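Local coordinates for Serine/threonine-protein kinase Tel1 (Chaetomium thermophilum, PDB 6SKY) that transfers phosphate from ATP to serine and threonine residues of proteins and probably activates checkpoint signalling after DNA damage, at residues C2107-F2112 / Q2161-L2166; L1637-A1642 / L2093-N2098. All coordinates share one frame; numbering follows the deposited sequence.

Interaction 1. Residues C2107-F2112 / Q2161-L2166; sequences CTLATF and QIRGML
L2109 and G2164 bring the two helical segments closest, with 7.3 Å between their CA atoms, and the helices run in broadly the same direction here. Both belong to the FAT domain, an alpha solenoid of the TPR clan, and the contact joins helix 2102-2119 to helix 2154-2174, with helix 2124-2143 coming between them in the chain. It illustrates how little surface a single helix pair may share in such a fold: 127 Å² in all, with no hydrogen bond across it.

Apolar contact from L2109 does most of the work. Its CG lies anti to the backbone N (chi1 -154°), which sends the two methyls toward the neighbouring helix, where both meet R2163 CB, CD2 at 4.0 Å and CD1 at 4.1 Å. CD2 goes on along the arginine, 3.6 Å from R2163 CD, and also approaches NH2 of the same residue at 3.7 Å. The leucine and arginine side chains cross at about a right angle, and the methyl approaches the guanidinium obliquely. With no side chain on G2164, CD1 comes up to the helix backbone itself, 4.4 Å from G2164 N.

Around this pair, L2109 also touches V2160, while F2112 packs on L2167 and makes a cation-pi contact with R2134 of helix 2124-2143. Within the first helix, C2107 O accepts two bonds, from T2111 N at 3.0 Å and from T2111 OG1 at 2.8 Å, the two donors arriving from opposite faces of the carbonyl plane.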
# COMPACT_ATOMS: atom_id res chain seq x y z
N CYS A 2107 15.31 -3.62 39.38
CA CYS A 2107 16.56 -3.81 38.65
C CYS A 2107 16.37 -4.72 37.45
O CYS A 2107 16.97 -4.50 36.39
CB CYS A 2107 17.62 -4.36 39.59
SG CYS A 2107 18.35 -3.11 40.68
N THR A 2108 15.52 -5.75 37.57
CA THR A 2108 15.22 -6.59 36.42
C THR A 2108 14.53 -5.80 35.31
O THR A 2108 14.84 -5.96 34.13
CB THR A 2108 14.36 -7.77 36.86
OG1 THR A 2108 14.77 -8.19 38.16
CG2 THR A 2108 14.54 -8.94 35.90
N LEU A 2109 13.60 -4.92 35.69
CA LEU A 2109 12.94 -4.09 34.69
C LEU A 2109 13.92 -3.16 33.98
O LEU A 2109 13.87 -2.98 32.75
CB LEU A 2109 11.81 -3.31 35.35
CG LEU A 2109 10.63 -2.86 34.50
CD1 LEU A 2109 10.01 -4.04 33.80
CD2 LEU A 2109 9.63 -2.18 35.37
N ALA A 2110 14.85 -2.56 34.74
CA ALA A 2110 15.85 -1.70 34.11
C ALA A 2110 16.77 -2.48 33.18
O ALA A 2110 17.21 -1.96 32.14
CB ALA A 2110 16.66 -0.98 35.18
N THR A 2111 17.08 -3.73 33.54
CA THR A 2111 17.84 -4.58 32.63
C THR A 2111 17.10 -4.79 31.33
O THR A 2111 17.70 -4.75 30.24
CB THR A 2111 18.14 -5.91 33.30
OG1 THR A 2111 18.74 -5.68 34.58
CG2 THR A 2111 19.09 -6.70 32.46
N PHE A 2112 15.79 -5.05 31.41
CA PHE A 2112 15.00 -5.19 30.20
C PHE A 2112 15.09 -3.95 29.32
O PHE A 2112 15.17 -4.05 28.09
CB PHE A 2112 13.55 -5.48 30.56
CG PHE A 2112 13.33 -6.83 31.14
CD1 PHE A 2112 14.31 -7.79 31.04
CD2 PHE A 2112 12.15 -7.15 31.77
CE1 PHE A 2112 14.12 -9.04 31.57
CE2 PHE A 2112 11.96 -8.39 32.30
CZ PHE A 2112 12.94 -9.34 32.20
N GLN A 2161 4.42 -7.15 34.75
CA GLN A 2161 4.03 -7.76 33.48
C GLN A 2161 3.55 -6.71 32.49
O GLN A 2161 3.91 -6.74 31.31
CB GLN A 2161 2.94 -8.79 33.71
CG GLN A 2161 2.44 -9.43 32.45
CD GLN A 2161 1.19 -10.21 32.68
OE1 GLN A 2161 0.61 -10.16 33.75
NE2 GLN A 2161 0.75 -10.92 31.67
N ILE A 2162 2.74 -5.77 32.96
CA ILE A 2162 2.25 -4.70 32.10
C ILE A 2162 3.40 -3.87 31.56
O ILE A 2162 3.46 -3.56 30.36
CB ILE A 2162 1.24 -3.82 32.88
CG1 ILE A 2162 -0.04 -4.60 33.10
CG2 ILE A 2162 0.96 -2.55 32.13
CD1 ILE A 2162 -0.96 -3.94 34.04
N ARG A 2163 4.34 -3.51 32.42
CA ARG A 2163 5.47 -2.70 31.97
C ARG A 2163 6.33 -3.44 30.95
O ARG A 2163 6.76 -2.84 29.95
CB ARG A 2163 6.32 -2.28 33.16
CG ARG A 2163 5.61 -1.38 34.12
CD ARG A 2163 6.57 -0.40 34.68
NE ARG A 2163 5.99 0.42 35.73
CZ ARG A 2163 6.12 0.17 37.03
NH1 ARG A 2163 5.55 0.97 37.92
NH2 ARG A 2163 6.83 -0.87 37.44
N GLY A 2164 6.59 -4.72 31.17
CA GLY A 2164 7.33 -5.49 30.18
C GLY A 2164 6.63 -5.55 28.84
O GLY A 2164 7.27 -5.46 27.79
N MET A 2165 5.30 -5.69 28.86
CA MET A 2165 4.56 -5.71 27.61
C MET A 2165 4.63 -4.38 26.87
O MET A 2165 4.78 -4.35 25.65
CB MET A 2165 3.11 -6.08 27.88
CG MET A 2165 2.83 -7.56 27.88
SD MET A 2165 1.17 -7.91 28.49
CE MET A 2165 0.72 -9.25 27.40
N LEU A 2166 4.53 -3.27 27.59
CA LEU A 2166 4.61 -1.97 26.92
C LEU A 2166 5.99 -1.74 26.32
O LEU A 2166 6.12 -1.16 25.22
CB LEU A 2166 4.24 -0.86 27.90
CG LEU A 2166 2.81 -0.91 28.44
CD1 LEU A 2166 2.59 0.12 29.50
CD2 LEU A 2166 1.83 -0.72 27.33

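Interaction 2. Residues L1637-A1642 / L2093-N2098; sequences LGRSFA and LDDILN
R1639 reaches D2095 through the full length of its side chain and grips it end-on with both terminal nitrogens. The long chain is needed because the CA atoms of the two residues, the nearest pair between the segments, are 9.9 Å apart. It sets out with CG beside the carbonyl carbon (chi1 -167°), continues extended through chi2, and then bends at CD-CG (chi3 -51°), a turn that brings the guanidinium round to the carboxylate. D2095 meets it from a CB directed toward 1637-1642, with CG anti to the carbonyl carbon and beside the backbone N.

NH1 donates to OD2 at 3.0 Å and NH2 to OD1 at 3.2 Å, so each carboxylate oxygen takes one nitrogen, in each case on its syn lone pair. The match is imperfect: the guanidinium and carboxylate planes stand 27° apart. OD1 stays in the guanidinium plane and receives the straighter bond, whereas OD2 is tilted out of it and its bond is more bent.

In the alpha solenoid built by these helices, the bidentate salt bridge joins helix 1627-1644 to the C-terminal part of helix 2077-2097. Only 76 Å² is buried between the segments, which makes the contact essentially one ion pair. Two bonds, one to each oxygen, hold the guanidinium's orientation more firmly than one would, and the arginine side chain also rests on T2091, one turn before its partner.

D2094 has a long, weak ion pair with R1635, and N2098 OD1 accepts a hydrogen bond from R2056 NH1.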
# COMPACT_ATOMS: atom_id res chain seq x y z
N LEU A 1637 26.69 -17.53 28.65
CA LEU A 1637 26.47 -17.29 27.23
C LEU A 1637 25.09 -16.70 26.96
O LEU A 1637 24.94 -15.85 26.08
CB LEU A 1637 26.62 -18.59 26.45
CG LEU A 1637 28.01 -19.18 26.28
CD1 LEU A 1637 27.88 -20.50 25.57
CD2 LEU A 1637 28.88 -18.24 25.50
N GLY A 1638 24.08 -17.15 27.70
CA GLY A 1638 22.75 -16.61 27.51
C GLY A 1638 22.65 -15.17 27.94
O GLY A 1638 21.99 -14.36 27.29
N ARG A 1639 23.31 -14.81 29.04
CA ARG A 1639 23.31 -13.41 29.46
C ARG A 1639 24.07 -12.55 28.47
O ARG A 1639 23.66 -11.42 28.18
CB ARG A 1639 23.90 -13.30 30.85
CG ARG A 1639 23.68 -11.98 31.50
CD ARG A 1639 24.20 -11.99 32.91
NE ARG A 1639 23.71 -13.14 33.65
CZ ARG A 1639 22.59 -13.14 34.35
NH1 ARG A 1639 21.85 -12.05 34.42
NH2 ARG A 1639 22.21 -14.23 35.00
N SER A 1640 25.16 -13.06 27.91
CA SER A 1640 25.90 -12.31 26.90
C SER A 1640 25.07 -12.08 25.64
O SER A 1640 25.10 -10.99 25.06
CB SER A 1640 27.19 -13.04 26.56
OG SER A 1640 27.73 -12.56 25.35
N PHE A 1641 24.32 -13.09 25.20
CA PHE A 1641 23.51 -12.92 24.00
C PHE A 1641 22.30 -12.04 24.26
O PHE A 1641 21.90 -11.25 23.41
CB PHE A 1641 23.07 -14.28 23.47
CG PHE A 1641 22.33 -14.22 22.18
CD1 PHE A 1641 20.96 -14.24 22.15
CD2 PHE A 1641 23.00 -14.17 20.98
CE1 PHE A 1641 20.28 -14.19 20.97
CE2 PHE A 1641 22.32 -14.13 19.80
CZ PHE A 1641 20.97 -14.14 19.80
N ALA A 1642 21.70 -12.16 25.44
CA ALA A 1642 20.59 -11.28 25.78
C ALA A 1642 21.03 -9.85 25.96
O ALA A 1642 20.21 -8.94 25.84
CB ALA A 1642 19.90 -11.77 27.04
N LEU A 2093 14.25 -16.22 32.44
CA LEU A 2093 13.40 -16.98 33.35
C LEU A 2093 14.08 -17.19 34.69
O LEU A 2093 13.49 -16.93 35.75
CB LEU A 2093 13.05 -18.32 32.71
CG LEU A 2093 12.24 -19.33 33.50
CD1 LEU A 2093 11.03 -18.69 34.08
CD2 LEU A 2093 11.82 -20.46 32.60
N ASP A 2094 15.33 -17.66 34.68
CA ASP A 2094 16.05 -17.88 35.92
C ASP A 2094 16.23 -16.59 36.70
O ASP A 2094 16.25 -16.60 37.93
CB ASP A 2094 17.41 -18.50 35.62
CG ASP A 2094 17.92 -19.37 36.74
OD1 ASP A 2094 17.42 -19.23 37.88
OD2 ASP A 2094 18.81 -20.19 36.48
N ASP A 2095 16.38 -15.46 36.00
CA ASP A 2095 16.55 -14.19 36.70
C ASP A 2095 15.29 -13.78 37.44
O ASP A 2095 15.36 -13.38 38.60
CB ASP A 2095 16.95 -13.09 35.71
CG ASP A 2095 18.43 -13.08 35.43
OD1 ASP A 2095 19.14 -13.96 35.94
OD2 ASP A 2095 18.88 -12.18 34.69
N ILE A 2096 14.13 -13.87 36.80
CA ILE A 2096 12.93 -13.46 37.53
C ILE A 2096 12.49 -14.50 38.55
O ILE A 2096 11.79 -14.15 39.50
CB ILE A 2096 11.73 -13.14 36.63
CG1 ILE A 2096 11.28 -14.37 35.88
CG2 ILE A 2096 12.04 -12.00 35.70
CD1 ILE A 2096 9.99 -14.92 36.36
N LEU A 2097 12.87 -15.76 38.40
CA LEU A 2097 12.52 -16.74 39.43
C LEU A 2097 13.24 -16.46 40.74
O LEU A 2097 12.80 -16.92 41.80
CB LEU A 2097 12.85 -18.15 38.97
CG LEU A 2097 11.86 -18.80 38.01
CD1 LEU A 2097 12.31 -20.20 37.71
CD2 LEU A 2097 10.48 -18.80 38.60
N ASN A 2098 14.34 -15.70 40.70
CA ASN A 2098 15.21 -15.54 41.85
C ASN A 2098 15.11 -14.17 42.50
O ASN A 2098 15.97 -13.81 43.30
CB ASN A 2098 16.66 -15.80 41.44
CG ASN A 2098 16.94 -17.25 41.18
OD1 ASN A 2098 16.34 -18.12 41.79
ND2 ASN A 2098 17.86 -17.51 40.27

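Followed from the N terminus, the chain first passes through 1637-1642, and interaction 2 closes only after another 450 residues, when 2093-2098 returns to it. Interaction 1 then opens at 2107-2112 and closes 48 residues later at 2161-2166, so the two loops are in series, neither nested nor crossed. One long closure and one short one thus meet in the same region of the solenoid, with centres about 14 Å apart. Helices 2077-2097 and 2102-2119, consecutive in the chain, connect them, and T2108 CG2 packs against I2096 CG2 at 4.0 Å. Together they tie helix 1627-1644, by way of this pair, to helix 2154-2174.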